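Local coordinates for protein putative drug/sodium antiporter (Escherichia coli, PDB 4Z3N) that is a MATE-family membrane transporter of the genotoxin colibactin, probably working as an antiporter driven by ion exchange, at residues L33-P38 with L313-G318; G173-A178 with I229-G234; G324-T329 with S393-A398. All coordinates share one frame; numbering follows the deposited sequence.

Contact 1 of 3, residues L33-P38 with L313-G318; sequences LRMALP and LLTVVG
Two membrane helices of the MATE fold, 28-56 and 286-322, the first and the eighth of twelve predicted transmembrane spans, meet where the side chain of Met35 reaches over to Thr315 and Val316. Met35 supplies everything on its side of the contact. Its CG stands beside the backbone N (chi1 -68°) and the chain then runs straight out through chi2, which carries the sulfur to the neighbouring helix; only at chi3 (72°) does it bend, and that turn swings the methyl onto Thr315. There CE approaches CB of Thr315 at 3.4 Å and CG2 of the same residue at 3.6 Å, slanting across the threonine. The sulfur serves the next residue along: SD of Met35 lies 3.9 Å from CG2 of Val316. One thioether thus straddles two successive residues of helix 286-322, and no hydrogen bond joins the segments.

The hydroxyl of Thr315 is used elsewhere. OG1 donates to the carbonyl of Gln176, with a weak bond back to Thr311 O, so its methyl and CB can face the methionine without leaving a buried polar atom unpaired. Val316 also rests on Leu31 and Leu32 from the turn before Met35 and on Ala332 of helix 326-358. In the first segment Leu37 N still bonds to Leu33 O (2.8 Å), but Pro38 has no N-H to give to the turn before and the helix kinks there, its ring packing on Ile181, Met182 and Met185. By the usual MATE division into two six-helix lobes, the first span and the eighth belong to different halves, so this buried methionine contact lies where the N- and C-terminal lobes meet.

Contact 2 of 3, residues G173-A178 with I229-G234; sequences GLFQGA and IYTLMG
Phe175 and Leu232 carry most of this contact, with Leu174 and Thr231 filling in beside them. The two segments are the last turns of helices 162-177 and 209-232, and their backbones stay well apart: the closest CA atoms, those of Phe175 and Leu232, are 8.9 Å from each other, so side chains have to bridge the distance.

Phe175 does so with the far end of its ring. CG is placed beside the backbone N, anti to the carbonyl carbon (chi1 -75°), which sends CE1 and CZ out to the other helix. CZ of Phe175 lies 4.1 Å from CB of Leu232, and the backbone N of Leu232 sits off the ring edge, near its plane. The methyl of Thr231 comes in obliquely, with CG2 3.5 Å from CE1 of Phe175. That methyl is turned to the ring while OG1 of Thr231 is occupied by the carbonyl of Tyr227, one turn back in its own helix. Further round, the phenylalanine meets the ring of Phe228, the planes about 25° apart, and touches Val183 and Ile184 of helix 181-204.

Leu232 and Leu174 meet tip to tip. Each holds CG anti to its own backbone N, and the branches come together at CD2 of Leu174 and CD2 of Leu232, 3.4 Å apart; Leu174 also leans on Met92 and Leu96 of helix 75-101. Met233 N bonds to Tyr230 O (3.0 Å), and the chain is not modelled after Gly234.

No hydrogen bond or charge pair crosses between the segments. What passes between them is aliphatic and aromatic carbon, consistent with dispersion and the hydrophobic effect, with little directional demand on either partner.

Contact 3 of 3, residues G324-T329 with S393-A398; sequences GNVTRT and SEYYQA
Hydrogen bonding comes first: Tyr395 OH donates to Thr329 OG1 over 3.0 Å, and the threonine hydroxyl hands its own proton to Val326 O at 2.6 Å, OG1 lying 23° off that carbonyl's plane. The result is a short buried chain from the phenol through the hydroxyl to a backbone carbonyl of the first turn. Thr329 can take part because OG1 stands between its backbone N and carbonyl carbon (chi1 70°), facing back to Val326.

This is the start of helix 326-358. Gly324, with positive phi, closes helix 286-322 in a Schellman motif, and Asn325 follows as N-cap: its OD1 accepts Arg328 N at 3.1 Å, with the donor N well above the carbonyl plane (51°). NE and NH2 of Arg328 bond to the carbonyls of Met23 and Gly26.

Van der Waals contact supports the hydroxyl pair. The two side chains cross at about a right angle, with Thr329 OG1 at the edge of the Tyr395 ring, and CE2 of Tyr395 approaches CB of Thr329 at 3.7 Å. Tyr395 also packs on Val317, and Leu460 of helix 458-467 touches both Tyr395 and Val326.

Helix 286-322 ties the set together: it carries one side of contact 1, Val317 from the same segment packs on Tyr395 and Ala398 of contact 3, and Thr315 and Leu314 reach Gln176 and Gly177 of contact 2. Helix 326-358, which opens in contact 3, follows it directly in the chain. Contacts 1 and 3 are buried, with centres about 12 Å apart; contact 2 is partly exposed, joins two helix ends, and does not touch contact 3. Chemistry varies too. Contacts 1 and 2 are apolar across the segments, one made by a single methionine and the other by an aromatic ring, two leucines and a threonine methyl, whereas contact 3 is polar, linking a helix start through hydroxyls.

Contact 1 of 3, residues L33-P38 with L313-G318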
# COMPACT_ATOMS: atom_id res chain seq x y z
N LEU A 33 7.16 17.21 3.14
CA LEU A 33 8.40 16.54 2.78
C LEU A 33 9.09 15.99 3.99
O LEU A 33 9.63 14.88 3.95
CB LEU A 33 9.36 17.49 2.07
CG LEU A 33 9.16 17.60 0.57
CD1 LEU A 33 10.25 18.52 0.04
CD2 LEU A 33 9.20 16.21 -0.05
N ARG A 34 9.11 16.76 5.07
CA ARG A 34 9.82 16.34 6.26
C ARG A 34 9.14 15.14 6.89
O ARG A 34 9.77 14.35 7.59
CB ARG A 34 9.91 17.47 7.26
CG ARG A 34 8.85 17.39 8.30
CD ARG A 34 8.71 18.74 8.96
NE ARG A 34 9.25 18.74 10.31
CZ ARG A 34 9.26 19.80 11.10
NH1 ARG A 34 8.75 20.95 10.66
NH2 ARG A 34 9.77 19.71 12.32
N MET A 35 7.85 15.02 6.65
CA MET A 35 7.09 13.87 7.08
C MET A 35 7.18 12.71 6.11
O MET A 35 7.21 11.55 6.52
CB MET A 35 5.65 14.27 7.29
CG MET A 35 5.45 15.20 8.46
SD MET A 35 3.74 15.69 8.58
CE MET A 35 2.99 14.17 9.17
N ALA A 36 7.20 13.02 4.81
CA ALA A 36 7.18 11.96 3.79
C ALA A 36 8.53 11.33 3.55
O ALA A 36 8.59 10.20 3.10
CB ALA A 36 6.62 12.47 2.49
N LEU A 37 9.62 12.05 3.80
CA LEU A 37 10.95 11.51 3.49
C LEU A 37 11.34 10.34 4.39
O LEU A 37 11.83 9.32 3.90
CB LEU A 37 12.02 12.59 3.54
CG LEU A 37 12.19 13.47 2.30
CD1 LEU A 37 13.50 14.24 2.39
CD2 LEU A 37 12.12 12.67 0.99
N PRO A 38 11.16 10.49 5.72
CA PRO A 38 11.38 9.37 6.65
C PRO A 38 10.56 8.15 6.27
O PRO A 38 11.02 7.02 6.42
CB PRO A 38 10.92 9.92 8.00
CG PRO A 38 11.06 11.40 7.87
CD PRO A 38 10.80 11.73 6.43
N LEU A 313 0.15 13.18 4.11
CA LEU A 313 -1.01 14.01 3.84
C LEU A 313 -2.17 13.63 4.74
O LEU A 313 -2.98 14.49 5.10
CB LEU A 313 -1.42 13.89 2.37
CG LEU A 313 -2.67 14.70 2.01
CD1 LEU A 313 -2.41 16.23 2.09
CD2 LEU A 313 -3.18 14.31 0.66
N LEU A 314 -2.25 12.35 5.10
CA LEU A 314 -3.29 11.88 6.01
C LEU A 314 -3.19 12.60 7.38
O LEU A 314 -4.17 13.15 7.90
CB LEU A 314 -3.17 10.35 6.20
CG LEU A 314 -4.30 9.75 7.04
CD1 LEU A 314 -5.31 9.11 6.15
CD2 LEU A 314 -3.77 8.76 8.05
N THR A 315 -1.99 12.63 7.93
CA THR A 315 -1.71 13.36 9.14
C THR A 315 -2.00 14.86 9.07
O THR A 315 -2.57 15.44 10.01
CB THR A 315 -0.27 13.19 9.52
OG1 THR A 315 0.07 11.81 9.31
CG2 THR A 315 -0.07 13.58 10.96
N VAL A 316 -1.61 15.49 7.96
CA VAL A 316 -1.79 16.92 7.80
C VAL A 316 -3.26 17.27 7.56
O VAL A 316 -3.79 18.23 8.14
CB VAL A 316 -0.92 17.48 6.65
CG1 VAL A 316 -1.29 18.92 6.36
CG2 VAL A 316 0.56 17.36 7.01
N VAL A 317 -3.94 16.48 6.73
CA VAL A 317 -5.36 16.69 6.50
C VAL A 317 -6.13 16.35 7.77
O VAL A 317 -6.97 17.13 8.21
CB VAL A 317 -5.91 15.84 5.34
CG1 VAL A 317 -7.45 15.97 5.26
CG2 VAL A 317 -5.23 16.23 4.02
N GLY A 318 -5.83 15.20 8.36
CA GLY A 318 -6.54 14.76 9.55
C GLY A 318 -6.45 15.76 10.72
O GLY A 318 -7.46 16.05 11.37

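Contact 2 of 3, residues G173-A178 with I229-G234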
# COMPACT_ATOMS: atom_id res chain seq x y z
N GLY A 173 -0.01 3.16 12.69
CA GLY A 173 -1.12 4.10 12.72
C GLY A 173 -1.03 5.08 13.88
O GLY A 173 -1.39 6.25 13.77
N LEU A 174 -0.53 4.58 15.01
CA LEU A 174 -0.33 5.42 16.18
C LEU A 174 0.71 6.53 15.93
O LEU A 174 0.42 7.71 16.11
CB LEU A 174 0.07 4.54 17.37
CG LEU A 174 0.19 5.23 18.73
CD1 LEU A 174 -0.91 6.22 18.85
CD2 LEU A 174 0.09 4.22 19.85
N PHE A 175 1.91 6.16 15.48
CA PHE A 175 2.98 7.14 15.32
C PHE A 175 2.84 8.01 14.06
O PHE A 175 3.32 9.15 14.02
CB PHE A 175 4.33 6.43 15.31
CG PHE A 175 4.77 5.97 16.68
CD1 PHE A 175 5.49 6.83 17.52
CD2 PHE A 175 4.47 4.68 17.13
CE1 PHE A 175 5.91 6.41 18.77
CE2 PHE A 175 4.89 4.26 18.40
CZ PHE A 175 5.61 5.12 19.22
N GLN A 176 2.17 7.49 13.04
CA GLN A 176 1.83 8.29 11.88
C GLN A 176 0.72 9.33 12.19
O GLN A 176 0.76 10.46 11.70
CB GLN A 176 1.40 7.38 10.74
CG GLN A 176 0.63 8.10 9.66
CD GLN A 176 0.07 7.17 8.62
OE1 GLN A 176 -0.29 6.03 8.91
NE2 GLN A 176 -0.00 7.66 7.39
N GLY A 177 -0.25 8.96 13.04
CA GLY A 177 -1.28 9.90 13.47
C GLY A 177 -0.72 11.09 14.24
O GLY A 177 -1.13 12.24 14.04
N ALA A 178 0.26 10.81 15.10
CA ALA A 178 0.93 11.84 15.89
C ALA A 178 1.99 12.61 15.11
O ALA A 178 2.67 13.46 15.67
CB ALA A 178 1.56 11.21 17.12
N ILE A 229 6.67 -0.25 21.13
CA ILE A 229 6.14 -0.27 22.48
C ILE A 229 7.10 0.38 23.47
O ILE A 229 6.68 1.14 24.33
CB ILE A 229 5.82 -1.71 22.93
CG1 ILE A 229 4.74 -2.31 22.02
CG2 ILE A 229 5.35 -1.72 24.38
CD1 ILE A 229 4.31 -3.71 22.44
N TYR A 230 8.40 0.10 23.34
CA TYR A 230 9.36 0.77 24.22
C TYR A 230 9.34 2.27 24.01
O TYR A 230 9.26 3.02 24.98
CB TYR A 230 10.78 0.21 24.04
CG TYR A 230 10.92 -1.17 24.65
CD1 TYR A 230 10.17 -1.53 25.77
CD2 TYR A 230 11.79 -2.12 24.10
CE1 TYR A 230 10.28 -2.80 26.33
CE2 TYR A 230 11.90 -3.39 24.66
CZ TYR A 230 11.15 -3.72 25.77
OH TYR A 230 11.26 -4.97 26.33
N THR A 231 9.39 2.72 22.76
CA THR A 231 9.26 4.14 22.46
C THR A 231 8.00 4.68 23.12
O THR A 231 8.01 5.71 23.78
CB THR A 231 9.20 4.41 20.95
OG1 THR A 231 10.48 4.17 20.35
CG2 THR A 231 8.80 5.86 20.67
N LEU A 232 6.93 3.93 22.94
CA LEU A 232 5.60 4.32 23.38
C LEU A 232 5.49 4.38 24.90
O LEU A 232 4.54 4.94 25.44
CB LEU A 232 4.59 3.34 22.79
CG LEU A 232 3.11 3.66 22.81
CD1 LEU A 232 2.90 5.13 22.53
CD2 LEU A 232 2.47 2.79 21.76
N MET A 233 6.47 3.84 25.61
CA MET A 233 6.47 3.91 27.07
C MET A 233 7.22 5.16 27.53
O MET A 233 8.44 5.27 27.38
CB MET A 233 7.08 2.64 27.67
CG MET A 233 6.13 1.44 27.60
SD MET A 233 6.81 -0.22 27.92
CE MET A 233 5.28 -1.10 28.30
N GLY A 234 6.48 6.11 28.09
CA GLY A 234 7.02 7.42 28.41
C GLY A 234 6.33 8.48 27.57
O GLY A 234 5.85 8.20 26.46

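Contact 3 of 3, residues G324-T329 with S393-A398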
# COMPACT_ATOMS: atom_id res chain seq x y z
N GLY A 324 -10.16 22.46 12.63
CA GLY A 324 -11.16 23.31 12.00
C GLY A 324 -10.72 24.09 10.77
O GLY A 324 -11.50 24.84 10.21
N ASN A 325 -9.48 23.89 10.29
CA ASN A 325 -9.02 24.67 9.16
C ASN A 325 -9.14 23.88 7.86
O ASN A 325 -8.21 23.17 7.47
CB ASN A 325 -7.56 25.10 9.42
CG ASN A 325 -7.05 26.17 8.45
OD1 ASN A 325 -7.55 26.33 7.32
ND2 ASN A 325 -6.01 26.89 8.88
N VAL A 326 -10.23 24.12 7.13
CA VAL A 326 -10.59 23.36 5.95
C VAL A 326 -9.80 23.79 4.72
O VAL A 326 -9.45 22.98 3.88
CB VAL A 326 -12.09 23.49 5.61
CG1 VAL A 326 -12.41 22.74 4.32
CG2 VAL A 326 -12.93 23.03 6.77
N THR A 327 -9.57 25.09 4.62
CA THR A 327 -8.81 25.72 3.56
C THR A 327 -7.40 25.14 3.48
O THR A 327 -6.89 24.82 2.39
CB THR A 327 -8.74 27.25 3.80
OG1 THR A 327 -9.87 27.87 3.17
CG2 THR A 327 -7.48 27.85 3.23
N ARG A 328 -6.78 25.00 4.65
CA ARG A 328 -5.44 24.49 4.75
C ARG A 328 -5.39 23.02 4.32
O ARG A 328 -4.39 22.58 3.74
CB ARG A 328 -4.91 24.69 6.17
CG ARG A 328 -3.45 24.30 6.34
CD ARG A 328 -2.82 24.87 7.60
NE ARG A 328 -1.46 24.36 7.80
CZ ARG A 328 -0.38 24.87 7.24
NH1 ARG A 328 -0.48 25.92 6.43
NH2 ARG A 328 0.81 24.34 7.47
N THR A 329 -6.46 22.26 4.60
CA THR A 329 -6.50 20.85 4.21
C THR A 329 -6.57 20.77 2.68
O THR A 329 -5.95 19.90 2.07
CB THR A 329 -7.71 20.06 4.86
OG1 THR A 329 -8.96 20.47 4.29
CG2 THR A 329 -7.75 20.23 6.37
N SER A 393 -8.09 10.27 -2.54
CA SER A 393 -8.57 9.17 -1.69
C SER A 393 -8.07 9.26 -0.25
O SER A 393 -8.79 8.97 0.70
CB SER A 393 -8.18 7.82 -2.26
OG SER A 393 -9.05 7.47 -3.31
N GLU A 394 -6.80 9.62 -0.11
CA GLU A 394 -6.19 9.79 1.19
C GLU A 394 -6.92 10.91 1.97
O GLU A 394 -7.15 10.76 3.18
CB GLU A 394 -4.70 10.12 1.02
CG GLU A 394 -3.81 9.74 2.20
CD GLU A 394 -3.68 8.23 2.36
OE1 GLU A 394 -4.36 7.51 1.59
OE2 GLU A 394 -2.90 7.76 3.23
N TYR A 395 -7.27 12.00 1.28
CA TYR A 395 -7.95 13.14 1.87
C TYR A 395 -9.31 12.76 2.49
O TYR A 395 -9.65 13.17 3.61
CB TYR A 395 -8.14 14.24 0.80
CG TYR A 395 -8.85 15.50 1.30
CD1 TYR A 395 -10.23 15.57 1.31
CD2 TYR A 395 -8.14 16.59 1.76
CE1 TYR A 395 -10.89 16.69 1.75
CE2 TYR A 395 -8.79 17.72 2.22
CZ TYR A 395 -10.18 17.76 2.21
OH TYR A 395 -10.87 18.89 2.65
N TYR A 396 -10.11 11.99 1.76
CA TYR A 396 -11.38 11.55 2.30
C TYR A 396 -11.22 10.57 3.46
O TYR A 396 -12.02 10.56 4.40
CB TYR A 396 -12.22 10.95 1.18
CG TYR A 396 -12.75 12.02 0.27
CD1 TYR A 396 -13.68 12.94 0.72
CD2 TYR A 396 -12.30 12.13 -1.04
CE1 TYR A 396 -14.16 13.95 -0.11
CE2 TYR A 396 -12.77 13.12 -1.87
CZ TYR A 396 -13.70 14.02 -1.42
OH TYR A 396 -14.16 14.99 -2.28
N GLN A 397 -10.18 9.76 3.42
CA GLN A 397 -9.88 8.87 4.52
C GLN A 397 -9.51 9.68 5.75
O GLN A 397 -9.94 9.38 6.87
CB GLN A 397 -8.76 7.91 4.14
CG GLN A 397 -9.14 6.93 3.06
CD GLN A 397 -10.00 5.81 3.59
OE1 GLN A 397 -11.12 6.03 4.09
NE2 GLN A 397 -9.47 4.58 3.51
N ALA A 398 -8.73 10.73 5.54
CA ALA A 398 -8.30 11.59 6.63
C ALA A 398 -9.50 12.28 7.29
O ALA A 398 -9.50 12.46 8.51
CB ALA A 398 -7.28 12.61 6.13